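Local coordinates for protein putative beta-glucosidase (Bifidobacterium adolescentis, PDB 5WAB) that acts as a family 3 beta-glucosidase, hydrolysing beta-glucosidic linkages, and may also remove terminal arabinopyranosyl units from ginsenosides, at residues 45-50 with 120-125; 106-111 with 134-139; 150-155 with 186-191. All blocks are in the same frame, centred on the assembly; numbering follows the deposited sequence.

Contact 1: 45-50 with 120-125; sequences GPHGLR and RCFEYW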
# COMPACT_ATOMS: atom_id res chain seq x y z
N GLY A 45 8.00 -1.23 -11.72
CA GLY A 45 7.85 -2.48 -11.02
C GLY A 45 7.57 -2.37 -9.54
O GLY A 45 8.41 -2.75 -8.72
N PRO A 46 6.39 -1.88 -9.16
CA PRO A 46 6.03 -1.92 -7.73
C PRO A 46 5.83 -3.33 -7.23
O PRO A 46 5.99 -3.60 -6.03
CB PRO A 46 4.73 -1.10 -7.67
CG PRO A 46 4.68 -0.35 -8.96
CD PRO A 46 5.35 -1.22 -9.96
N HIS A 47 5.47 -4.26 -8.11
CA HIS A 47 5.35 -5.67 -7.75
C HIS A 47 6.09 -6.56 -8.74
O HIS A 47 5.65 -7.69 -9.00
CB HIS A 47 3.88 -6.08 -7.62
CG HIS A 47 3.06 -5.79 -8.84
ND1 HIS A 47 2.24 -4.68 -8.93
CD2 HIS A 47 2.92 -6.46 -10.00
CE1 HIS A 47 1.64 -4.69 -10.11
NE2 HIS A 47 2.03 -5.75 -10.78
N GLY A 48 7.20 -6.09 -9.27
CA GLY A 48 8.04 -6.90 -10.14
C GLY A 48 8.63 -6.15 -11.32
O GLY A 48 8.04 -5.21 -11.84
N LEU A 49 9.80 -6.59 -11.76
CA LEU A 49 10.48 -5.95 -12.88
C LEU A 49 9.61 -5.98 -14.13
O LEU A 49 9.15 -7.04 -14.56
CB LEU A 49 11.80 -6.65 -13.16
CG LEU A 49 12.59 -6.16 -14.37
CD1 LEU A 49 12.98 -4.71 -14.18
CD2 LEU A 49 13.81 -7.03 -14.58
N ARG A 50 9.37 -4.81 -14.72
CA ARG A 50 8.64 -4.68 -15.97
C ARG A 50 9.53 -3.92 -16.94
O ARG A 50 9.40 -2.71 -17.12
CB ARG A 50 7.30 -3.97 -15.77
N ARG A 120 -5.84 3.50 -8.96
CA ARG A 120 -4.53 2.91 -8.66
C ARG A 120 -4.49 2.18 -7.32
O ARG A 120 -3.40 1.82 -6.86
CB ARG A 120 -3.45 4.00 -8.65
CG ARG A 120 -3.22 4.71 -9.96
CD ARG A 120 -2.54 3.85 -11.01
NE ARG A 120 -1.12 3.61 -10.76
CZ ARG A 120 -0.17 4.53 -10.89
NH1 ARG A 120 -0.47 5.78 -11.26
NH2 ARG A 120 1.10 4.21 -10.66
N CYS A 121 -5.65 1.92 -6.69
CA CYS A 121 -5.65 1.25 -5.39
C CYS A 121 -4.96 -0.12 -5.43
O CYS A 121 -4.41 -0.56 -4.42
CB CYS A 121 -7.08 1.11 -4.86
SG CYS A 121 -7.77 2.61 -4.09
N PHE A 122 -4.98 -0.80 -6.59
CA PHE A 122 -4.38 -2.12 -6.68
C PHE A 122 -2.87 -2.08 -6.46
O PHE A 122 -2.29 -3.09 -6.03
CB PHE A 122 -4.70 -2.76 -8.04
CG PHE A 122 -3.84 -2.25 -9.16
CD1 PHE A 122 -4.12 -1.04 -9.76
CD2 PHE A 122 -2.78 -3.00 -9.62
CE1 PHE A 122 -3.34 -0.57 -10.79
CE2 PHE A 122 -1.99 -2.54 -10.66
CZ PHE A 122 -2.27 -1.32 -11.24
N GLU A 123 -2.25 -0.92 -6.72
CA GLU A 123 -0.81 -0.72 -6.65
C GLU A 123 -0.37 -0.07 -5.34
O GLU A 123 0.83 0.09 -5.12
CB GLU A 123 -0.40 0.16 -7.84
CG GLU A 123 1.06 0.23 -8.23
CD GLU A 123 1.24 0.98 -9.55
OE1 GLU A 123 0.22 1.17 -10.25
OE2 GLU A 123 2.36 1.39 -9.89
N TYR A 124 -1.32 0.29 -4.47
CA TYR A 124 -1.03 0.90 -3.17
C TYR A 124 -1.34 -0.09 -2.04
O TYR A 124 -1.84 -1.19 -2.27
CB TYR A 124 -1.82 2.20 -3.00
CG TYR A 124 -1.58 3.22 -4.10
CD1 TYR A 124 -0.38 3.25 -4.79
CD2 TYR A 124 -2.56 4.13 -4.45
CE1 TYR A 124 -0.16 4.16 -5.79
CE2 TYR A 124 -2.35 5.05 -5.45
CZ TYR A 124 -1.15 5.06 -6.11
OH TYR A 124 -0.94 5.97 -7.11
N TRP A 125 -1.06 0.34 -0.81
CA TRP A 125 -1.02 -0.59 0.32
C TRP A 125 -2.23 -0.50 1.25
O TRP A 125 -2.84 -1.53 1.56
CB TRP A 125 0.29 -0.39 1.09
CG TRP A 125 1.47 -0.83 0.28
CD1 TRP A 125 2.11 -0.10 -0.69
CD2 TRP A 125 2.18 -2.08 0.37
NE1 TRP A 125 3.15 -0.82 -1.22
CE2 TRP A 125 3.22 -2.04 -0.59
CE3 TRP A 125 2.03 -3.22 1.15
CZ2 TRP A 125 4.10 -3.10 -0.77
CZ3 TRP A 125 2.91 -4.27 0.97
CH2 TRP A 125 3.93 -4.21 0.01
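The imidazole of His47 and the phenyl ring of Phe122 meet through one carbon each, CE1 of His47 standing 4.3 Å from CE2 of Phe122. One face of the Phe122 ring is taken by its own neighbour, Glu123, whose CB sits 4.0 Å above the ring plane and over the ring centre. Close by, the guanidinium of Arg120 has the Tyr124 hydroxyl over one face, while its edge receives the Glu123 carboxylate. That grip is side-on: Arg120 NE to Glu123 OE1 measures 2.8 Å and Arg120 NH2 to Glu123 OE2 3.2 Å. Both nitrogens point at their oxygens within the guanidinium plane, yet each oxygen is met from above the carboxylate plane, by 47° at OE1, so the two flat groups are tilted and not coplanar. These residues lie on loops that follow strands 41-44 and 102-106 at the C-terminal ends of the parallel strands of the TIM-barrel-like domain, the end where family 3 glycosidases bind their sugar. Glu123 spans the gap between the loops because its CG is anti to the backbone N (chi1 -164°) and the chain stays extended beyond it, carrying the carboxylate past Pro46. There OE2 comes within 3.0 Å of Pro46 CG, and the methylene CG of Glu123 lies 3.7 Å from the same proline carbon, the two side chains running at a slant to each other. A salt bridge from Lys153 also reaches OE2, so Arg120 and Lys153 together fix the turn of the carboxylate.

Contact 2: 106-111 with 134-139; sequences LGPGVN and HEAVGI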
# COMPACT_ATOMS: atom_id res chain seq x y z
N LEU A 106 10.87 1.25 -10.23
CA LEU A 106 10.01 2.39 -9.93
C LEU A 106 8.86 1.97 -9.01
O LEU A 106 7.72 1.79 -9.43
CB LEU A 106 9.50 3.02 -11.22
CG LEU A 106 10.60 3.56 -12.14
CD1 LEU A 106 10.02 4.13 -13.43
CD2 LEU A 106 11.43 4.60 -11.41
N GLY A 107 9.18 1.86 -7.73
CA GLY A 107 8.20 1.51 -6.73
C GLY A 107 8.85 1.54 -5.37
O GLY A 107 10.05 1.80 -5.24
N PRO A 108 8.07 1.30 -4.31
CA PRO A 108 6.63 1.03 -4.36
C PRO A 108 5.78 2.30 -4.27
O PRO A 108 6.31 3.38 -3.98
CB PRO A 108 6.42 0.13 -3.14
CG PRO A 108 7.41 0.67 -2.14
CD PRO A 108 8.60 1.16 -2.94
N GLY A 109 4.48 2.17 -4.51
CA GLY A 109 3.54 3.27 -4.36
C GLY A 109 2.86 3.16 -3.01
O GLY A 109 2.40 2.09 -2.62
N VAL A 110 2.85 4.28 -2.28
CA VAL A 110 2.36 4.28 -0.91
C VAL A 110 1.25 5.32 -0.71
O VAL A 110 0.95 5.70 0.42
CB VAL A 110 3.50 4.49 0.11
CG1 VAL A 110 4.49 3.37 0.02
CG2 VAL A 110 4.20 5.83 -0.11
N ASN A 111 0.62 5.78 -1.79
CA ASN A 111 -0.46 6.75 -1.65
C ASN A 111 -1.61 6.18 -0.84
O ASN A 111 -1.95 5.00 -0.96
CB ASN A 111 -0.96 7.21 -3.02
CG ASN A 111 0.09 7.95 -3.82
OD1 ASN A 111 0.55 7.47 -4.85
ND2 ASN A 111 0.47 9.12 -3.34
N HIS A 134 4.86 0.95 7.36
CA HIS A 134 5.55 -0.18 7.97
C HIS A 134 5.46 -1.45 7.13
O HIS A 134 6.17 -2.42 7.43
CB HIS A 134 5.01 -0.43 9.37
CG HIS A 134 5.41 0.62 10.36
ND1 HIS A 134 5.02 1.94 10.25
CD2 HIS A 134 6.18 0.55 11.47
CE1 HIS A 134 5.53 2.63 11.25
NE2 HIS A 134 6.24 1.81 12.01
N GLU A 135 4.64 -1.47 6.08
CA GLU A 135 4.64 -2.57 5.13
C GLU A 135 5.55 -2.29 3.94
O GLU A 135 6.48 -3.05 3.66
CB GLU A 135 3.22 -2.86 4.65
CG GLU A 135 2.38 -3.62 5.65
CD GLU A 135 1.05 -4.03 5.07
OE1 GLU A 135 0.42 -3.19 4.38
OE2 GLU A 135 0.64 -5.18 5.29
N ALA A 136 5.29 -1.18 3.24
CA ALA A 136 6.00 -0.91 2.00
C ALA A 136 7.49 -0.66 2.21
O ALA A 136 8.25 -0.74 1.24
CB ALA A 136 5.37 0.27 1.28
N VAL A 137 7.92 -0.37 3.44
CA VAL A 137 9.34 -0.18 3.71
C VAL A 137 10.13 -1.44 3.38
O VAL A 137 11.32 -1.38 3.06
CB VAL A 137 9.56 0.25 5.17
CG1 VAL A 137 9.14 -0.86 6.13
CG2 VAL A 137 11.01 0.66 5.43
N GLY A 138 9.47 -2.61 3.44
CA GLY A 138 10.15 -3.84 3.08
C GLY A 138 10.62 -3.86 1.64
O GLY A 138 11.66 -4.45 1.34
N ILE A 139 9.88 -3.21 0.75
CA ILE A 139 10.30 -3.13 -0.65
C ILE A 139 11.56 -2.29 -0.78
O ILE A 139 12.51 -2.68 -1.47
CB ILE A 139 9.16 -2.59 -1.53
CG1 ILE A 139 7.97 -3.55 -1.51
CG2 ILE A 139 9.63 -2.40 -2.96
CD1 ILE A 139 8.29 -4.92 -2.07
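Pro108 and Val110 bring a loop against Ala136 and Ile139 of a helix in an apolar, buried contact between side chains inside the TIM-barrel-like domain. The loop leaves strand 102-106, and the helix, 129-144, is the one that leads on to the adjacent parallel strand 149-155, so the contact lies within one beta-alpha-beta unit and folds the start of its connection back onto its own helix. The backbones come nearest at Pro108 and Ile139, whose CA atoms are 6.7 Å apart. A cis peptide bond precedes Pro108, and the CB of the proline points at the helix. Its ring lies alongside Ile139, the two side chains running past each other in opposite senses: CD is 3.7 Å from Ile139 CG2, and CG is likewise 3.7 Å from Ile139 CB. The first torsion of Ile139 (chi1 -64°) sets CG2 anti to the backbone N, against the proline, while the longer CG1 branch leads away. Toward Ala136 the ring is less close, Pro108 CG standing 3.8 Å from the carbonyl Ala136 O and 4.0 Å from Ala136 CB. That methyl is approached more tightly by Val110, whose CG1 reaches it at 3.5 Å. The helix is kinked here: Gly138 N and Ile139 N find their carbonyls three residues back, at Glu135 O and Ala136 O, instead of four. Trp125 also packs on Ala136 and Ile139, and Ile187 of helix 182-190 touches both Val110 and Ala136. With aliphatic carbons making nearly all of the contact, cohesion comes mainly from dispersion and the exclusion of water, and the fit depends on shape, a rigid proline ring lodged against small and branched residues.

Contact 3: 150-155 with 186-191; sequences TSLKHF and HIVKTA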
# COMPACT_ATOMS: atom_id res chain seq x y z
N THR A 150 15.29 2.03 -5.52
CA THR A 150 13.83 2.05 -5.62
C THR A 150 13.37 3.47 -5.88
O THR A 150 14.17 4.40 -5.94
CB THR A 150 13.16 1.51 -4.35
OG1 THR A 150 13.42 2.39 -3.25
CG2 THR A 150 13.67 0.13 -4.01
N SER A 151 12.06 3.64 -6.00
CA SER A 151 11.46 4.96 -6.23
C SER A 151 10.14 5.04 -5.46
O SER A 151 9.08 4.68 -5.98
CB SER A 151 11.28 5.21 -7.72
OG SER A 151 11.03 6.57 -7.99
N LEU A 152 10.22 5.50 -4.21
CA LEU A 152 9.02 5.79 -3.43
C LEU A 152 8.13 6.74 -4.21
O LEU A 152 8.53 7.86 -4.52
CB LEU A 152 9.42 6.41 -2.09
CG LEU A 152 8.38 6.47 -0.98
CD1 LEU A 152 7.85 5.08 -0.69
CD2 LEU A 152 8.99 7.09 0.27
N LYS A 153 6.93 6.27 -4.56
CA LYS A 153 6.22 6.78 -5.73
C LYS A 153 5.04 7.67 -5.38
O LYS A 153 4.23 7.35 -4.50
CB LYS A 153 5.75 5.61 -6.60
CG LYS A 153 6.10 5.78 -8.06
CD LYS A 153 5.99 4.47 -8.84
CE LYS A 153 4.58 3.96 -8.93
NZ LYS A 153 4.52 2.82 -9.88
N HIS A 154 4.96 8.79 -6.11
CA HIS A 154 3.85 9.74 -6.18
C HIS A 154 3.71 10.56 -4.91
O HIS A 154 2.68 10.52 -4.23
CB HIS A 154 2.55 9.03 -6.53
CG HIS A 154 2.67 8.13 -7.71
ND1 HIS A 154 1.92 6.98 -7.86
CD2 HIS A 154 3.49 8.19 -8.79
CE1 HIS A 154 2.26 6.38 -8.99
NE2 HIS A 154 3.21 7.09 -9.57
N PHE A 155 4.73 11.34 -4.63
CA PHE A 155 4.81 12.21 -3.46
C PHE A 155 4.35 13.61 -3.88
O PHE A 155 5.05 14.28 -4.64
CB PHE A 155 6.24 12.19 -2.92
CG PHE A 155 6.46 12.99 -1.67
CD1 PHE A 155 5.89 12.60 -0.47
CD2 PHE A 155 7.31 14.08 -1.68
CE1 PHE A 155 6.11 13.32 0.68
CE2 PHE A 155 7.55 14.80 -0.53
CZ PHE A 155 6.95 14.43 0.65
N HIS A 186 7.97 7.76 7.15
CA HIS A 186 8.56 6.60 7.82
C HIS A 186 9.57 5.89 6.93
O HIS A 186 10.61 5.44 7.41
CB HIS A 186 7.47 5.63 8.25
CG HIS A 186 8.00 4.37 8.87
ND1 HIS A 186 8.52 4.34 10.15
CD2 HIS A 186 8.15 3.12 8.37
CE1 HIS A 186 8.94 3.11 10.41
NE2 HIS A 186 8.72 2.36 9.35
N ILE A 187 9.25 5.72 5.65
CA ILE A 187 10.17 5.02 4.76
C ILE A 187 11.43 5.85 4.50
O ILE A 187 12.54 5.31 4.42
CB ILE A 187 9.42 4.65 3.47
CG1 ILE A 187 8.24 3.73 3.83
CG2 ILE A 187 10.36 3.99 2.49
CD1 ILE A 187 7.37 3.33 2.66
N VAL A 188 11.28 7.18 4.41
CA VAL A 188 12.44 8.04 4.21
C VAL A 188 13.36 8.00 5.43
O VAL A 188 14.59 7.98 5.30
CB VAL A 188 11.99 9.48 3.90
CG1 VAL A 188 13.12 10.47 4.15
CG2 VAL A 188 11.50 9.61 2.47
N LYS A 189 12.78 8.00 6.63
CA LYS A 189 13.60 8.01 7.83
C LYS A 189 14.12 6.62 8.18
O LYS A 189 15.25 6.48 8.66
CB LYS A 189 12.81 8.61 8.99
CG LYS A 189 12.62 10.11 8.88
CD LYS A 189 11.77 10.64 10.00
CE LYS A 189 11.70 12.15 9.96
NZ LYS A 189 10.71 12.69 10.95
N THR A 190 13.32 5.57 7.96
CA THR A 190 13.75 4.24 8.37
C THR A 190 14.68 3.64 7.34
O THR A 190 15.79 3.19 7.66
CB THR A 190 12.56 3.33 8.63
OG1 THR A 190 11.74 3.93 9.64
CG2 THR A 190 13.03 1.94 9.09
N ALA A 191 14.24 3.60 6.09
CA ALA A 191 15.16 3.25 5.03
C ALA A 191 15.57 4.59 4.44
O ALA A 191 15.44 5.62 5.11
CB ALA A 191 14.49 2.31 4.02
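Strand 150-153 packs against the last turn of helix 182-190, with the closest CA atoms, those of Leu152 and Ile187, 8.3 Å apart, before the chain turns a corner at His154. At that spacing a single leucine bridges the layers. Leu152 points its CB at the helix, and with CG anti to the backbone N (chi1 -165°) it spreads both methyls toward Ile187. CD1 meets the end of the isoleucine, 3.8 Å from Ile187 CD1, while CD2 leans on its branch point, 4.0 Å from Ile187 CB. The two side chains slant across each other, and the extended outer arm of Ile187 (chi2 177°) is what brings CD1 level with the leucine tip. Val188 adds a looser touch, its CG2 lying 4.2 Å from Leu152 CD2. All three residues are buried, and hydrophobic burial is what joins strand to helix. On the helix, His186 O accepts two hydrogen bonds, from Thr190 N at 2.8 Å and Thr190 OG1 at 2.9 Å, arriving from opposite faces of the carbonyl plane; this double grip secures the last turn just before Ala191 leaves helical geometry. The pairing is ordinary beta-alpha packing of a barrel, since helix 182-190 follows strand 149-155 and precedes its parallel neighbour 195-198, with which Leu152 shares a backbone hydrogen bond, at Met197. Flanking helices close in as well: Val140 of helix 129-144 touches Ile187, and Leu219 of helix 212-222 touches Val188.

In the fold
The three contacts step through successive strands of one barrel, centres about 9 Å apart for contacts 1 and 2 and about 7 Å for contacts 2 and 3. Contacts 2 and 3 are joined by Gly107 O, 2.8 Å from Ser151 N, and by Asn111 ND2, 2.8 Å from His154 O. A salt bridge from Lys153 NZ to Glu123 OE2, 2.6 Å, ties contact 3 to contact 1. Arg120 and His154 both bond one oxygen of a glycerol, probably from the crystallisation liquor, consistent with a sugar pocket lined by Arg120 and the Lys153-His154 end of segment 150-155; contact 2 and the Leu152 side of contact 3 are apolar packing behind it.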